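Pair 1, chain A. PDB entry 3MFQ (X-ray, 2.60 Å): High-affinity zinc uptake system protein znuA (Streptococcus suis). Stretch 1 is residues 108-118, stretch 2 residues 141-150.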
# COMPACT_ATOMS: atom_id res chain seq x y z
N SER A 108 -2.82 -7.67 -1.22
CA SER A 108 -3.22 -9.07 -1.16
C SER A 108 -4.09 -9.24 0.08
O SER A 108 -3.59 -9.54 1.16
CB SER A 108 -2.00 -9.99 -1.07
OG SER A 108 -2.40 -11.34 -0.89
N ILE A 109 -5.39 -9.03 -0.09
CA ILE A 109 -6.33 -9.08 1.03
C ILE A 109 -6.04 -10.20 2.03
O ILE A 109 -6.11 -9.99 3.23
CB ILE A 109 -7.79 -9.16 0.54
CG1 ILE A 109 -8.19 -7.83 -0.11
CG2 ILE A 109 -8.72 -9.48 1.68
CD1 ILE A 109 -9.63 -7.77 -0.55
N PRO A 110 -5.71 -11.41 1.53
CA PRO A 110 -5.34 -12.47 2.47
C PRO A 110 -4.20 -12.04 3.39
O PRO A 110 -4.28 -12.21 4.60
CB PRO A 110 -4.87 -13.59 1.54
CG PRO A 110 -5.63 -13.37 0.29
CD PRO A 110 -5.76 -11.89 0.14
N LEU A 111 -3.15 -11.48 2.80
CA LEU A 111 -2.01 -11.00 3.56
C LEU A 111 -2.41 -9.91 4.55
O LEU A 111 -1.92 -9.87 5.67
CB LEU A 111 -0.92 -10.48 2.62
CG LEU A 111 0.15 -11.51 2.24
CD1 LEU A 111 -0.44 -12.90 2.17
CD2 LEU A 111 0.82 -11.13 0.93
N TYR A 112 -3.31 -9.03 4.12
CA TYR A 112 -3.76 -7.95 4.99
C TYR A 112 -4.58 -8.50 6.15
O TYR A 112 -4.43 -8.06 7.29
CB TYR A 112 -4.57 -6.92 4.20
CG TYR A 112 -4.76 -5.61 4.94
CD1 TYR A 112 -3.71 -4.71 5.07
CD2 TYR A 112 -5.98 -5.27 5.49
CE1 TYR A 112 -3.87 -3.51 5.74
CE2 TYR A 112 -6.16 -4.07 6.16
CZ TYR A 112 -5.10 -3.20 6.28
OH TYR A 112 -5.26 -2.00 6.95
N LYS A 113 -5.44 -9.47 5.87
CA LYS A 113 -6.20 -10.14 6.91
C LYS A 113 -5.25 -10.76 7.93
O LYS A 113 -5.53 -10.79 9.12
CB LYS A 113 -7.09 -11.23 6.32
CG LYS A 113 -8.23 -10.70 5.46
CD LYS A 113 -8.98 -11.85 4.80
CE LYS A 113 -9.53 -12.82 5.83
NZ LYS A 113 -10.62 -12.21 6.63
N SER A 114 -4.12 -11.25 7.44
CA SER A 114 -3.09 -11.80 8.32
C SER A 114 -2.56 -10.71 9.24
O SER A 114 -2.50 -10.89 10.45
CB SER A 114 -1.94 -12.39 7.50
OG SER A 114 -0.93 -12.90 8.34
N ALA A 115 -2.18 -9.58 8.65
CA ALA A 115 -1.70 -8.43 9.41
C ALA A 115 -2.71 -8.02 10.48
O ALA A 115 -2.36 -7.80 11.64
CB ALA A 115 -1.41 -7.27 8.48
N VAL A 116 -3.97 -7.93 10.07
CA VAL A 116 -5.07 -7.61 10.97
C VAL A 116 -5.05 -8.51 12.19
O VAL A 116 -5.32 -8.06 13.30
CB VAL A 116 -6.43 -7.75 10.26
CG1 VAL A 116 -7.55 -7.83 11.28
CG2 VAL A 116 -6.64 -6.59 9.30
N ALA A 117 -4.74 -9.78 11.97
CA ALA A 117 -4.72 -10.77 13.05
C ALA A 117 -3.63 -10.45 14.07
O ALA A 117 -3.89 -10.43 15.28
CB ALA A 117 -4.53 -12.16 12.49
N VAL A 118 -2.42 -10.21 13.59
CA VAL A 118 -1.30 -9.84 14.45
C VAL A 118 -1.64 -8.60 15.27
O VAL A 118 -1.43 -8.57 16.48
CB VAL A 118 -0.02 -9.58 13.64
CG1 VAL A 118 1.10 -9.11 14.56
CG2 VAL A 118 0.40 -10.82 12.88
N TYR A 141 -14.32 -7.06 11.18
CA TYR A 141 -13.49 -6.45 10.16
C TYR A 141 -12.91 -7.50 9.22
O TYR A 141 -12.74 -7.25 8.02
CB TYR A 141 -12.38 -5.60 10.78
CG TYR A 141 -11.59 -4.78 9.77
CD1 TYR A 141 -12.23 -3.88 8.94
CD2 TYR A 141 -10.21 -4.91 9.66
CE1 TYR A 141 -11.52 -3.12 8.02
CE2 TYR A 141 -9.49 -4.17 8.75
CZ TYR A 141 -10.15 -3.27 7.93
OH TYR A 141 -9.43 -2.53 7.02
N GLN A 142 -12.60 -8.68 9.75
CA GLN A 142 -12.15 -9.78 8.92
C GLN A 142 -13.20 -10.09 7.87
O GLN A 142 -12.90 -10.26 6.69
CB GLN A 142 -11.86 -11.02 9.76
CG GLN A 142 -10.63 -10.92 10.64
CD GLN A 142 -9.33 -10.96 9.86
OE1 GLN A 142 -8.25 -11.11 10.44
NE2 GLN A 142 -9.42 -10.82 8.54
N ALA A 143 -14.45 -10.17 8.31
CA ALA A 143 -15.57 -10.45 7.42
C ALA A 143 -15.75 -9.34 6.40
O ALA A 143 -16.10 -9.59 5.25
CB ALA A 143 -16.85 -10.64 8.22
N GLN A 144 -15.51 -8.10 6.83
CA GLN A 144 -15.61 -6.96 5.93
C GLN A 144 -14.53 -7.04 4.86
O GLN A 144 -14.75 -6.64 3.71
CB GLN A 144 -15.49 -5.65 6.70
CG GLN A 144 -16.70 -5.33 7.56
CD GLN A 144 -16.55 -4.02 8.30
OE1 GLN A 144 -17.47 -3.56 8.97
NE2 GLN A 144 -15.37 -3.41 8.19
N LEU A 145 -13.36 -7.55 5.24
CA LEU A 145 -12.28 -7.76 4.29
C LEU A 145 -12.66 -8.89 3.33
O LEU A 145 -12.33 -8.85 2.15
CB LEU A 145 -10.98 -8.09 5.02
CG LEU A 145 -10.40 -6.98 5.90
CD1 LEU A 145 -9.26 -7.49 6.76
CD2 LEU A 145 -9.96 -5.80 5.06
N ASP A 146 -13.37 -9.89 3.85
CA ASP A 146 -13.87 -10.99 3.03
C ASP A 146 -14.82 -10.47 1.96
O ASP A 146 -14.62 -10.72 0.77
CB ASP A 146 -14.59 -12.02 3.90
CG ASP A 146 -13.68 -12.67 4.92
OD1 ASP A 146 -14.19 -13.20 5.93
OD2 ASP A 146 -12.45 -12.64 4.72
N ASP A 147 -15.85 -9.75 2.39
CA ASP A 147 -16.81 -9.15 1.47
C ASP A 147 -16.10 -8.28 0.45
O ASP A 147 -16.45 -8.26 -0.73
CB ASP A 147 -17.84 -8.32 2.25
CG ASP A 147 -18.55 -9.12 3.32
OD1 ASP A 147 -19.19 -8.50 4.20
OD2 ASP A 147 -18.47 -10.37 3.30
N LEU A 148 -15.09 -7.55 0.92
CA LEU A 148 -14.31 -6.67 0.06
C LEU A 148 -13.66 -7.42 -1.09
O LEU A 148 -13.70 -6.98 -2.24
CB LEU A 148 -13.23 -5.95 0.88
CG LEU A 148 -12.25 -5.08 0.09
CD1 LEU A 148 -12.99 -4.03 -0.72
CD2 LEU A 148 -11.23 -4.44 1.01
N HIS A 149 -13.05 -8.57 -0.79
CA HIS A 149 -12.38 -9.36 -1.81
C HIS A 149 -13.36 -9.77 -2.91
O HIS A 149 -13.01 -9.79 -4.09
CB HIS A 149 -11.72 -10.60 -1.20
CG HIS A 149 -10.91 -11.39 -2.18
ND1 HIS A 149 -9.54 -11.26 -2.29
CD2 HIS A 149 -11.27 -12.32 -3.10
CE1 HIS A 149 -9.09 -12.07 -3.23
NE2 HIS A 149 -10.12 -12.73 -3.73
N ALA A 150 -14.58 -10.10 -2.51
CA ALA A 150 -15.62 -10.47 -3.46
C ALA A 150 -16.03 -9.27 -4.30
O ALA A 150 -16.34 -9.40 -5.49
CB ALA A 150 -16.82 -11.05 -2.74
O HOH W 1 -7.43 -0.83 8.33

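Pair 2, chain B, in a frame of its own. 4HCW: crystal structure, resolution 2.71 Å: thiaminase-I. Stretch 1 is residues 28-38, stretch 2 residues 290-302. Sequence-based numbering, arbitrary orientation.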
# COMPACT_ATOMS: atom_id res chain seq x y z
N LYS B 28 -8.09 0.19 17.10
CA LYS B 28 -7.44 -0.33 15.90
C LYS B 28 -8.42 -1.10 15.03
O LYS B 28 -9.16 -1.95 15.53
CB LYS B 28 -6.26 -1.23 16.28
CG LYS B 28 -5.06 -0.49 16.85
CD LYS B 28 -4.53 -1.19 18.09
CE LYS B 28 -3.01 -1.19 18.13
NZ LYS B 28 -2.44 -2.08 17.09
N LEU B 29 -8.42 -0.81 13.74
CA LEU B 29 -9.30 -1.50 12.80
C LEU B 29 -8.93 -2.98 12.70
O LEU B 29 -9.79 -3.82 12.45
CB LEU B 29 -9.23 -0.85 11.42
CG LEU B 29 -10.14 -1.44 10.34
CD1 LEU B 29 -11.60 -1.21 10.69
CD2 LEU B 29 -9.82 -0.87 8.97
N ILE B 30 -7.65 -3.28 12.90
CA ILE B 30 -7.17 -4.65 12.83
C ILE B 30 -7.80 -5.51 13.93
O ILE B 30 -7.99 -6.71 13.76
CB ILE B 30 -5.62 -4.71 12.90
CG1 ILE B 30 -5.12 -6.13 12.62
CG2 ILE B 30 -5.11 -4.21 14.25
CD1 ILE B 30 -5.55 -6.67 11.27
N ASN B 31 -8.14 -4.88 15.05
CA ASN B 31 -8.79 -5.58 16.15
C ASN B 31 -10.26 -5.86 15.86
O ASN B 31 -10.79 -6.91 16.23
CB ASN B 31 -8.65 -4.80 17.46
CG ASN B 31 -7.22 -4.80 17.98
OD1 ASN B 31 -6.45 -5.71 17.70
ND2 ASN B 31 -6.88 -3.77 18.75
N LEU B 32 -10.91 -4.91 15.19
CA LEU B 32 -12.31 -5.08 14.80
C LEU B 32 -12.46 -6.22 13.80
O LEU B 32 -13.40 -7.01 13.88
CB LEU B 32 -12.87 -3.78 14.21
CG LEU B 32 -12.94 -2.58 15.15
CD1 LEU B 32 -13.64 -1.41 14.48
CD2 LEU B 32 -13.64 -2.95 16.45
N ILE B 33 -11.52 -6.30 12.86
CA ILE B 33 -11.54 -7.35 11.85
C ILE B 33 -11.20 -8.71 12.47
O ILE B 33 -11.83 -9.72 12.14
CB ILE B 33 -10.55 -7.05 10.70
CG1 ILE B 33 -10.97 -5.77 9.97
CG2 ILE B 33 -10.48 -8.21 9.73
CD1 ILE B 33 -10.11 -5.44 8.78
N LYS B 34 -10.23 -8.72 13.37
CA LYS B 34 -9.82 -9.95 14.05
C LYS B 34 -10.96 -10.59 14.83
O LYS B 34 -11.06 -11.81 14.91
CB LYS B 34 -8.63 -9.67 14.98
CG LYS B 34 -7.31 -10.23 14.48
CD LYS B 34 -6.14 -9.68 15.28
CE LYS B 34 -6.29 -9.95 16.76
NZ LYS B 34 -5.18 -9.35 17.55
N ASP B 35 -11.83 -9.76 15.41
CA ASP B 35 -12.94 -10.25 16.21
C ASP B 35 -14.08 -10.80 15.35
O ASP B 35 -15.06 -11.34 15.87
CB ASP B 35 -13.47 -9.15 17.13
CG ASP B 35 -12.45 -8.72 18.17
OD1 ASP B 35 -11.59 -9.55 18.55
OD2 ASP B 35 -12.50 -7.55 18.62
N VAL B 36 -13.94 -10.68 14.03
CA VAL B 36 -14.96 -11.15 13.10
C VAL B 36 -14.54 -12.47 12.46
O VAL B 36 -15.38 -13.31 12.13
CB VAL B 36 -15.23 -10.09 12.00
CG1 VAL B 36 -16.19 -10.63 10.95
CG2 VAL B 36 -15.79 -8.82 12.62
N LEU B 37 -13.24 -12.66 12.30
CA LEU B 37 -12.70 -13.86 11.67
C LEU B 37 -12.96 -15.11 12.52
O LEU B 37 -12.87 -15.07 13.74
CB LEU B 37 -11.20 -13.70 11.43
CG LEU B 37 -10.80 -12.43 10.68
CD1 LEU B 37 -9.30 -12.38 10.45
CD2 LEU B 37 -11.55 -12.32 9.36
N PRO B 38 -13.30 -16.22 11.85
CA PRO B 38 -13.58 -17.50 12.51
C PRO B 38 -12.32 -18.19 12.99
O PRO B 38 -11.31 -18.21 12.28
CB PRO B 38 -14.24 -18.32 11.40
CG PRO B 38 -13.65 -17.78 10.15
CD PRO B 38 -13.47 -16.31 10.39
N THR B 290 -18.39 -9.95 3.24
CA THR B 290 -18.95 -8.61 3.12
C THR B 290 -18.80 -7.80 4.40
O THR B 290 -18.70 -6.57 4.35
CB THR B 290 -20.44 -8.65 2.73
OG1 THR B 290 -21.18 -9.38 3.71
CG2 THR B 290 -20.61 -9.33 1.37
N LEU B 291 -18.78 -8.47 5.55
CA LEU B 291 -18.61 -7.78 6.82
C LEU B 291 -17.19 -7.25 6.97
O LEU B 291 -16.98 -6.15 7.48
CB LEU B 291 -18.97 -8.70 8.00
CG LEU B 291 -18.88 -8.06 9.39
CD1 LEU B 291 -19.67 -6.76 9.43
CD2 LEU B 291 -19.39 -9.02 10.45
N VAL B 292 -16.22 -8.04 6.52
CA VAL B 292 -14.83 -7.62 6.54
C VAL B 292 -14.62 -6.47 5.56
O VAL B 292 -13.95 -5.48 5.87
CB VAL B 292 -13.87 -8.77 6.19
CG1 VAL B 292 -12.43 -8.29 6.15
CG2 VAL B 292 -14.03 -9.91 7.18
N LEU B 293 -15.22 -6.59 4.38
CA LEU B 293 -15.15 -5.55 3.37
C LEU B 293 -15.77 -4.25 3.86
O LEU B 293 -15.22 -3.17 3.65
CB LEU B 293 -15.83 -6.00 2.07
CG LEU B 293 -15.19 -7.18 1.33
CD1 LEU B 293 -15.94 -7.47 0.04
CD2 LEU B 293 -13.72 -6.90 1.04
N ASP B 294 -16.92 -4.36 4.52
CA ASP B 294 -17.61 -3.18 5.05
C ASP B 294 -16.78 -2.50 6.14
O ASP B 294 -16.75 -1.27 6.22
CB ASP B 294 -18.99 -3.55 5.59
CG ASP B 294 -19.99 -3.86 4.48
OD1 ASP B 294 -19.87 -3.27 3.39
OD2 ASP B 294 -20.89 -4.70 4.70
N LEU B 295 -16.11 -3.30 6.96
CA LEU B 295 -15.25 -2.77 8.00
C LEU B 295 -14.03 -2.08 7.40
O LEU B 295 -13.57 -1.06 7.91
CB LEU B 295 -14.81 -3.88 8.96
CG LEU B 295 -15.88 -4.37 9.94
CD1 LEU B 295 -15.40 -5.63 10.65
CD2 LEU B 295 -16.22 -3.29 10.95
N LEU B 296 -13.50 -2.65 6.32
CA LEU B 296 -12.40 -2.04 5.59
C LEU B 296 -12.81 -0.69 5.03
O LEU B 296 -12.01 0.24 4.96
CB LEU B 296 -11.93 -2.95 4.45
CG LEU B 296 -11.14 -4.20 4.84
CD1 LEU B 296 -10.86 -5.05 3.61
CD2 LEU B 296 -9.84 -3.82 5.53
N GLY B 297 -14.08 -0.58 4.64
CA GLY B 297 -14.62 0.66 4.11
C GLY B 297 -14.67 1.76 5.14
O GLY B 297 -14.62 2.95 4.80
N LEU B 298 -14.78 1.39 6.41
CA LEU B 298 -14.83 2.36 7.50
C LEU B 298 -13.47 3.01 7.72
O LEU B 298 -13.38 4.13 8.22
CB LEU B 298 -15.32 1.70 8.79
CG LEU B 298 -16.70 1.05 8.74
CD1 LEU B 298 -17.05 0.44 10.09
CD2 LEU B 298 -17.75 2.05 8.31
N GLY B 299 -12.41 2.31 7.33
CA GLY B 299 -11.06 2.81 7.48
C GLY B 299 -10.46 3.26 6.17
O GLY B 299 -9.27 3.55 6.09
N LEU B 300 -11.30 3.33 5.14
CA LEU B 300 -10.88 3.71 3.79
C LEU B 300 -9.74 2.84 3.26
O LEU B 300 -8.90 3.30 2.49
CB LEU B 300 -10.49 5.19 3.73
CG LEU B 300 -11.64 6.19 3.86
CD1 LEU B 300 -11.14 7.61 3.67
CD2 LEU B 300 -12.74 5.87 2.85
N THR B 301 -9.73 1.58 3.68
CA THR B 301 -8.75 0.63 3.19
C THR B 301 -9.27 0.04 1.88
O THR B 301 -10.46 -0.27 1.76
CB THR B 301 -8.50 -0.50 4.21
OG1 THR B 301 -8.11 0.07 5.46
CG2 THR B 301 -7.40 -1.44 3.71
N LEU B 302 -8.39 -0.10 0.90
CA LEU B 302 -8.80 -0.56 -0.42
C LEU B 302 -8.53 -2.05 -0.61
O LEU B 302 -7.41 -2.51 -0.41
CB LEU B 302 -8.07 0.22 -1.51
CG LEU B 302 -7.98 1.74 -1.33
CD1 LEU B 302 -7.22 2.36 -2.49
CD2 LEU B 302 -9.36 2.36 -1.19

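Both pairs are two helices packed antiparallel. In pair 1 the axes approach to 10.3 Å at 173°; in pair 2 they approach to 10.1 Å at 167°. The 14 central residues superpose with an RMSD of 0.4 Å. The backbones draw near at the same places: Lys113(A) with Gln142(A), CA to CA 6.3 Å, and Ile33(B) with Val292(B), CA to CA 6.3 Å.

One of the closest side-chain matches is a leucine. Leu145(A) matches Leu295(B), and both point toward the other helix with chi1 m and chi2 t. Leu145(A) sits as a knob among Ile109(A), Tyr112(A), Lys113(A) and Val116(A). Its partner Val116(A) matches Val36(B), again with the same rotamer, t. The contact is the same in both pairs: Val116(A) CG2 lies 3.8 Å from Leu145(A) CD1, and Val36(B) CG2 lies 3.8 Å from Leu295(B) CD1.

Lys113(A) matches Ile33(B), and here the chemistry differs. The lysine lays its aliphatic part on the leucine, with Lys113(A) CG 3.6 Å from Leu145(A) CD1. Its amine then forms a salt bridge, Lys113(A) NZ to Asp146(A) OD2, 2.7 Å. A weak hydrogen bond runs from Lys113(A) NZ to Gln142(A) O, 3.0 Å. In pair 2 the positions of Asp146(A) and Gln142(A) hold Leu296(B) and Val292(B). Ile33(B) meets both through carbon: Ile33(B) CD1 is 3.6 Å from Leu296(B) CD2, and Ile33(B) CG2 is 4.1 Å from Val292(B) CG1. No hydrogen bond crosses between the stretches of pair 2.

Tyr141(A) matches Leu291(B). Each touches the matched valine: Tyr141(A) CE2 to Val116(A) CG2 is 3.8 Å, and Leu291(B) CD2 to Val36(B) CG1 is 3.6 Å. The tyrosine also reaches Tyr112(A), edge to edge, with Tyr112(A) CE2 3.7 Å from Tyr141(A) OH. One water joins the two hydroxyls, 2.8 Å from Tyr112(A) OH and 2.9 Å from Tyr141(A) OH. Leu32(B), matching Tyr112(A), is shorter; its CA-to-CB bond points toward the other stretch, but little of the residue is covered by it.

At the other end, Ile109(A) matches Leu29(B), and His149(A) matches Gly299(B). Ile109(A) CD1 packs on the histidine backbone, 3.4 Å from His149(A) CA, and also lies 3.8 Å from Leu148(A) CG. Leu298(B), matching Leu148(A), also points toward the other stretch but makes no contact. In pair 2, Leu29(B) CD2 lies 4.2 Å from Gly299(B) CA. The glycine leaves room for it: an ideal CB there would lie 2.8 Å from Leu29(B) CD2, a clash.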